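PDB 3T3W: enoyl-CoA hydratase from Mycobacterium thermoresistibile, which probably catalyses the reversible addition of water across the double bond of 2-enoyl-CoA thioesters, a step of fatty acid breakdown. Local coordinates for residues Y109-I121 with K229-Y242. Residues are numbered along the deposited sequence; the frame is centred on the assembly and turned at random.
Sequences YSLRWRNVPKPSI and KRAVNQTLDVQGFY. With EDO (1,2-ethanediol), chain H.
The guanidinium of Arg114 lies sandwiched between the amide of Asn233 on one face and the ring of Phe241 on the other. Amide and guanidinium are stacked almost parallel, 3° apart, with Asn233 CG 3.6 Å above the plane and over its centre; the Phe241 ring, tilted 19°, brings CD2 to 3.4 Å from Arg114 NH2. At its edge lie Leu236 CB, Asn115 CG and, near the plane, Asp237 OD2. In this crotonase-fold subunit the packing joins helix 95-115 to helix 222-239 and the start of helix 241-263. Gly240, at positive phi, ends helix 222-239 in a Schellman motif and stands at the N-cap position of helix 241-263. Arginine suits the site because its flat, charged end can stack through its faces while its N-H groups donate around the rim. Arg114 NH1 forms a salt bridge to Asp237 OD2 (2.8 Å), from the syn side but tilted out of the carboxylate plane, and also donates to Asn115 OD1; NH2 donates to Asn233 O, which already accepts from Asp237 N on the opposite face of its carbonyl plane. A bend at chi2 (-98°) turns the long chain into this slot. Asn233 OD1 also bonds Lys177 of a neighbouring subunit, so the stacked amide links the core to the subunit interface. Farther along, Leu111 sends CD2 to Phe241 CE2 and CD1 to Tyr242 CE2, loose apolar contacts. At the other end Lys229 runs out extended beyond CG, long enough to bring its ammonium to the turn after helix 95-115. There NZ donates to Val116 O and Lys118 O, and pairs with Asp140, whose carboxylate probably stabilises the buried charge. One water completes this junction: it accepts from Lys229 NZ and Ser120 OG and donates to Trp113 O, 2.7 Å from the water oxygen.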
loop_
_atom_site.group_PDB
_atom_site.type_symbol
_atom_site.label_atom_id
_atom_site.label_comp_id
_atom_site.label_asym_id
_atom_site.label_seq_id
_atom_site.Cartn_x
_atom_site.Cartn_y
_atom_site.Cartn_z
ATOM N N TYR F 109 23.496 4.158 -1.174
ATOM C CA TYR F 109 24.105 4.681 -2.389
ATOM C C TYR F 109 23.211 4.419 -3.584
ATOM O O TYR F 109 22.963 5.309 -4.364
ATOM C CB TYR F 109 25.457 4.028 -2.623
ATOM C CG TYR F 109 26.652 4.606 -1.853
ATOM C CD1 TYR F 109 26.508 5.528 -0.815
ATOM C CD2 TYR F 109 27.949 4.174 -2.154
ATOM C CE1 TYR F 109 27.617 6.019 -0.108
ATOM C CE2 TYR F 109 29.061 4.670 -1.449
ATOM C CZ TYR F 109 28.898 5.574 -0.434
ATOM O OH TYR F 109 30.017 6.051 0.288
ATOM N N SER F 110 22.742 3.186 -3.724
ATOM C CA SER F 110 21.964 2.805 -4.901
ATOM C C SER F 110 20.639 3.594 -4.926
ATOM O O SER F 110 20.218 4.061 -5.988
ATOM C CB SER F 110 21.746 1.301 -4.974
ATOM O OG SER F 110 22.913 0.589 -5.362
ATOM N N LEU F 111 19.993 3.768 -3.770
ATOM C CA LEU F 111 18.780 4.595 -3.717
ATOM C C LEU F 111 19.042 6.068 -4.051
ATOM O O LEU F 111 18.261 6.685 -4.771
ATOM C CB LEU F 111 18.068 4.440 -2.360
ATOM C CG LEU F 111 17.226 3.179 -2.229
ATOM C CD1 LEU F 111 16.799 3.014 -0.753
ATOM C CD2 LEU F 111 15.991 3.206 -3.150
ATOM N N ARG F 112 20.159 6.608 -3.582
ATOM C CA ARG F 112 20.511 7.958 -3.881
ATOM C C ARG F 112 20.692 8.143 -5.390
ATOM O O ARG F 112 20.165 9.109 -5.963
ATOM C CB ARG F 112 21.808 8.353 -3.162
ATOM C CG ARG F 112 22.200 9.746 -3.539
ATOM C CD ARG F 112 23.012 10.409 -2.484
ATOM N NE ARG F 112 24.246 9.749 -2.121
ATOM C CZ ARG F 112 24.502 9.230 -0.919
ATOM N NH1 ARG F 112 25.708 8.745 -0.640
ATOM N NH2 ARG F 112 23.563 9.181 0.018
ATOM N N TRP F 113 21.360 7.203 -6.052
ATOM C CA TRP F 113 21.534 7.323 -7.518
ATOM C C TRP F 113 20.197 7.238 -8.258
ATOM O O TRP F 113 19.938 8.004 -9.212
ATOM C CB TRP F 113 22.465 6.247 -8.016
ATOM C CG TRP F 113 23.781 6.239 -7.297
ATOM C CD1 TRP F 113 24.427 7.290 -6.644
ATOM C CD2 TRP F 113 24.639 5.075 -7.112
ATOM N NE1 TRP F 113 25.623 6.848 -6.077
ATOM C CE2 TRP F 113 25.802 5.524 -6.350
ATOM C CE3 TRP F 113 24.545 3.743 -7.496
ATOM C CZ2 TRP F 113 26.817 4.645 -5.975
ATOM C CZ3 TRP F 113 25.567 2.871 -7.121
ATOM C CH2 TRP F 113 26.684 3.321 -6.379
ATOM N N ARG F 114 19.357 6.308 -7.818
ATOM C CA ARG F 114 18.019 6.145 -8.338
ATOM C C ARG F 114 17.263 7.472 -8.361
ATOM O O ARG F 114 16.507 7.738 -9.317
ATOM C CB ARG F 114 17.264 5.072 -7.533
ATOM C CG ARG F 114 15.879 4.708 -8.050
ATOM C CD ARG F 114 14.780 5.436 -7.292
ATOM N NE ARG F 114 13.465 4.856 -7.606
ATOM C CZ ARG F 114 12.316 5.278 -7.072
ATOM N NH1 ARG F 114 12.311 6.318 -6.224
ATOM N NH2 ARG F 114 11.187 4.645 -7.407
ATOM N N ASN F 115 17.436 8.268 -7.310
ATOM C CA ASN F 115 16.676 9.499 -7.107
ATOM C C ASN F 115 17.311 10.768 -7.666
ATOM O O ASN F 115 16.719 11.860 -7.570
ATOM C CB ASN F 115 16.349 9.653 -5.616
ATOM C CG ASN F 115 15.330 8.627 -5.160
ATOM O OD1 ASN F 115 14.295 8.452 -5.830
ATOM N ND2 ASN F 115 15.594 7.958 -4.019
ATOM N N VAL F 116 18.511 10.670 -8.255
ATOM C CA VAL F 116 19.108 11.866 -8.829
ATOM C C VAL F 116 18.143 12.443 -9.878
ATOM O O VAL F 116 17.661 11.695 -10.721
ATOM C CB VAL F 116 20.516 11.576 -9.429
ATOM C CG1 VAL F 116 20.990 12.708 -10.363
ATOM C CG2 VAL F 116 21.517 11.298 -8.317
ATOM N N PRO F 117 17.842 13.759 -9.826
ATOM C CA PRO F 117 16.732 14.298 -10.625
ATOM C C PRO F 117 17.097 14.686 -12.053
ATOM O O PRO F 117 16.679 15.742 -12.528
ATOM C CB PRO F 117 16.293 15.502 -9.799
ATOM C CG PRO F 117 17.569 15.991 -9.213
ATOM C CD PRO F 117 18.289 14.732 -8.813
ATOM N N LYS F 118 17.905 13.854 -12.709
ATOM C CA LYS F 118 18.289 13.996 -14.112
ATOM C C LYS F 118 18.214 12.592 -14.717
ATOM O O LYS F 118 18.421 11.604 -14.008
ATOM C CB LYS F 118 19.737 14.480 -14.226
ATOM C CG LYS F 118 19.991 15.817 -13.569
ATOM C CD LYS F 118 21.404 16.302 -13.809
ATOM C CE LYS F 118 21.582 17.639 -13.114
ATOM N NZ LYS F 118 22.944 18.232 -13.303
ATOM N N PRO F 119 17.939 12.476 -16.040
ATOM C CA PRO F 119 17.928 11.171 -16.670
ATOM C C PRO F 119 19.279 10.496 -16.622
ATOM O O PRO F 119 20.295 11.181 -16.775
ATOM C CB PRO F 119 17.546 11.472 -18.115
ATOM C CG PRO F 119 16.712 12.716 -18.006
ATOM C CD PRO F 119 17.431 13.515 -16.935
ATOM N N SER F 120 19.280 9.179 -16.404
ATOM C CA SER F 120 20.503 8.383 -16.413
ATOM C C SER F 120 20.327 7.136 -17.247
ATOM O O SER F 120 19.247 6.520 -17.302
ATOM C CB SER F 120 20.929 8.002 -15.007
ATOM O OG SER F 120 19.886 7.256 -14.345
ATOM N N ILE F 121 21.410 6.748 -17.888
ATOM C CA ILE F 121 21.404 5.609 -18.783
ATOM C C ILE F 121 22.603 4.732 -18.470
ATOM O O ILE F 121 23.734 5.231 -18.436
ATOM C CB ILE F 121 21.525 6.066 -20.266
ATOM C CG1 ILE F 121 20.460 7.112 -20.636
ATOM C CG2 ILE F 121 21.455 4.849 -21.186
ATOM C CD1 ILE F 121 20.664 7.828 -21.992
ATOM N N LYS F 229 10.632 11.936 -14.852
ATOM C CA LYS F 229 11.307 10.929 -14.016
ATOM C C LYS F 229 10.552 10.762 -12.690
ATOM O O LYS F 229 10.304 9.618 -12.261
ATOM C CB LYS F 229 12.772 11.296 -13.754
ATOM C CG LYS F 229 13.505 10.348 -12.818
ATOM C CD LYS F 229 14.997 10.676 -12.831
ATOM C CE LYS F 229 15.773 9.741 -11.921
ATOM N NZ LYS F 229 17.195 9.586 -12.368
ATOM N N ARG F 230 10.190 11.885 -12.071
ATOM C CA ARG F 230 9.453 11.821 -10.829
ATOM C C ARG F 230 8.118 11.106 -10.990
ATOM O O ARG F 230 7.696 10.351 -10.107
ATOM C CB ARG F 230 9.209 13.212 -10.245
ATOM C CG ARG F 230 8.724 13.110 -8.787
ATOM C CD ARG F 230 8.518 14.430 -8.182
ATOM N NE ARG F 230 8.046 14.418 -6.783
ATOM C CZ ARG F 230 8.765 14.141 -5.689
ATOM N NH1 ARG F 230 9.989 13.675 -5.742
ATOM N NH2 ARG F 230 8.214 14.296 -4.507
ATOM N N ALA F 231 7.376 11.444 -12.045
ATOM C CA ALA F 231 6.098 10.791 -12.306
ATOM C C ALA F 231 6.215 9.269 -12.222
ATOM O O ALA F 231 5.416 8.575 -11.562
ATOM C CB ALA F 231 5.539 11.235 -13.685
ATOM N N VAL F 232 7.217 8.713 -12.911
ATOM C CA VAL F 232 7.363 7.254 -12.908
ATOM C C VAL F 232 7.858 6.726 -11.551
ATOM O O VAL F 232 7.337 5.762 -11.016
ATOM C CB VAL F 232 8.280 6.829 -14.064
ATOM C CG1 VAL F 232 8.636 5.328 -14.016
ATOM C CG2 VAL F 232 7.616 7.202 -15.419
ATOM N N ASN F 233 8.889 7.356 -11.017
ATOM C CA ASN F 233 9.508 6.908 -9.764
ATOM C C ASN F 233 8.544 7.038 -8.570
ATOM O O ASN F 233 8.534 6.167 -7.689
ATOM C CB ASN F 233 10.838 7.612 -9.474
ATOM C CG ASN F 233 11.996 7.019 -10.256
ATOM O OD1 ASN F 233 11.801 6.092 -11.025
ATOM N ND2 ASN F 233 13.217 7.561 -10.081
ATOM N N GLN F 234 7.744 8.080 -8.549
ATOM C CA GLN F 234 6.745 8.258 -7.504
ATOM C C GLN F 234 5.596 7.240 -7.666
ATOM O O GLN F 234 5.100 6.709 -6.672
ATOM C CB GLN F 234 6.199 9.711 -7.483
ATOM C CG GLN F 234 5.038 9.922 -6.561
ATOM C CD GLN F 234 5.365 9.697 -5.073
ATOM O OE1 GLN F 234 6.504 9.430 -4.692
ATOM N NE2 GLN F 234 4.338 9.794 -4.236
ATOM N N THR F 235 5.190 6.939 -8.903
ATOM C CA THR F 235 4.254 5.848 -9.137
ATOM C C THR F 235 4.807 4.533 -8.520
ATOM O O THR F 235 4.102 3.850 -7.800
ATOM C CB THR F 235 3.915 5.653 -10.629
ATOM O OG1 THR F 235 3.180 6.799 -11.083
ATOM C CG2 THR F 235 3.045 4.403 -10.842
ATOM N N LEU F 236 6.079 4.227 -8.771
ATOM C CA LEU F 236 6.736 3.043 -8.189
ATOM C C LEU F 236 6.773 3.081 -6.666
ATOM O O LEU F 236 6.452 2.083 -5.990
ATOM C CB LEU F 236 8.151 2.877 -8.744
ATOM C CG LEU F 236 8.267 2.479 -10.212
ATOM C CD1 LEU F 236 9.703 2.543 -10.727
ATOM C CD2 LEU F 236 7.672 1.104 -10.482
ATOM N N ASP F 237 7.052 4.247 -6.099
ATOM C CA ASP F 237 7.041 4.335 -4.634
ATOM C C ASP F 237 5.617 4.217 -4.009
ATOM O O ASP F 237 5.468 3.571 -2.958
ATOM C CB ASP F 237 7.767 5.623 -4.209
ATOM C CG ASP F 237 9.270 5.500 -4.371
ATOM O OD1 ASP F 237 9.810 4.386 -4.107
ATOM O OD2 ASP F 237 9.950 6.525 -4.704
ATOM N N VAL F 238 4.593 4.767 -4.675
ATOM C CA VAL F 238 3.194 4.505 -4.289
ATOM C C VAL F 238 2.850 3.020 -4.367
ATOM O O VAL F 238 2.165 2.490 -3.483
ATOM C CB VAL F 238 2.203 5.389 -5.056
ATOM C CG1 VAL F 238 0.767 4.975 -4.776
ATOM C CG2 VAL F 238 2.475 6.873 -4.673
ATOM N N GLN F 239 3.321 2.365 -5.428
ATOM C CA GLN F 239 3.211 0.908 -5.579
ATOM C C GLN F 239 3.938 0.129 -4.498
ATOM O O GLN F 239 3.684 -1.062 -4.361
ATOM C CB GLN F 239 3.737 0.434 -6.929
ATOM C CG GLN F 239 2.893 0.849 -8.129
ATOM C CD GLN F 239 3.523 0.423 -9.454
ATOM O OE1 GLN F 239 4.651 -0.132 -9.498
ATOM N NE2 GLN F 239 2.775 0.604 -10.549
ATOM N N GLY F 240 4.861 0.744 -3.791
ATOM C CA GLY F 240 5.570 0.093 -2.686
ATOM C C GLY F 240 7.065 -0.075 -2.862
ATOM O O GLY F 240 7.709 -0.730 -2.033
ATOM N N PHE F 241 7.662 0.547 -3.876
ATOM C CA PHE F 241 9.063 0.314 -4.159
ATOM C C PHE F 241 9.995 0.614 -2.988
ATOM O O PHE F 241 10.732 -0.265 -2.554
ATOM C CB PHE F 241 9.505 1.049 -5.443
ATOM C CG PHE F 241 10.924 0.812 -5.800
ATOM C CD1 PHE F 241 11.316 -0.406 -6.328
ATOM C CD2 PHE F 241 11.887 1.779 -5.622
ATOM C CE1 PHE F 241 12.649 -0.680 -6.636
ATOM C CE2 PHE F 241 13.233 1.513 -5.967
ATOM C CZ PHE F 241 13.613 0.275 -6.437
ATOM N N TYR F 242 9.967 1.846 -2.457
ATOM C CA TYR F 242 10.820 2.179 -1.307
ATOM C C TYR F 242 10.613 1.198 -0.148
ATOM O O TYR F 242 11.581 0.647 0.391
ATOM C CB TYR F 242 10.515 3.595 -0.803
ATOM C CG TYR F 242 11.411 3.996 0.354
ATOM C CD1 TYR F 242 11.015 3.844 1.693
ATOM C CD2 TYR F 242 12.643 4.568 0.109
ATOM C CE1 TYR F 242 11.846 4.266 2.725
ATOM C CE2 TYR F 242 13.505 4.941 1.175
ATOM C CZ TYR F 242 13.081 4.793 2.467
ATOM O OH TYR F 242 13.907 5.238 3.547
HETATM C C1 EDO H . 13.932 2.091 -13.853
HETATM O O1 EDO H . 13.566 3.214 -14.601
HETATM C C2 EDO H . 13.083 1.984 -12.621
HETATM O O2 EDO H . 13.420 3.097 -11.763
HETATM O O HOH W 1 19.036 7.445 -11.721
HETATM O O HOH W 2 15.671 6.054 -11.354
HETATM O O HOH W 3 13.122 9.636 -7.979
#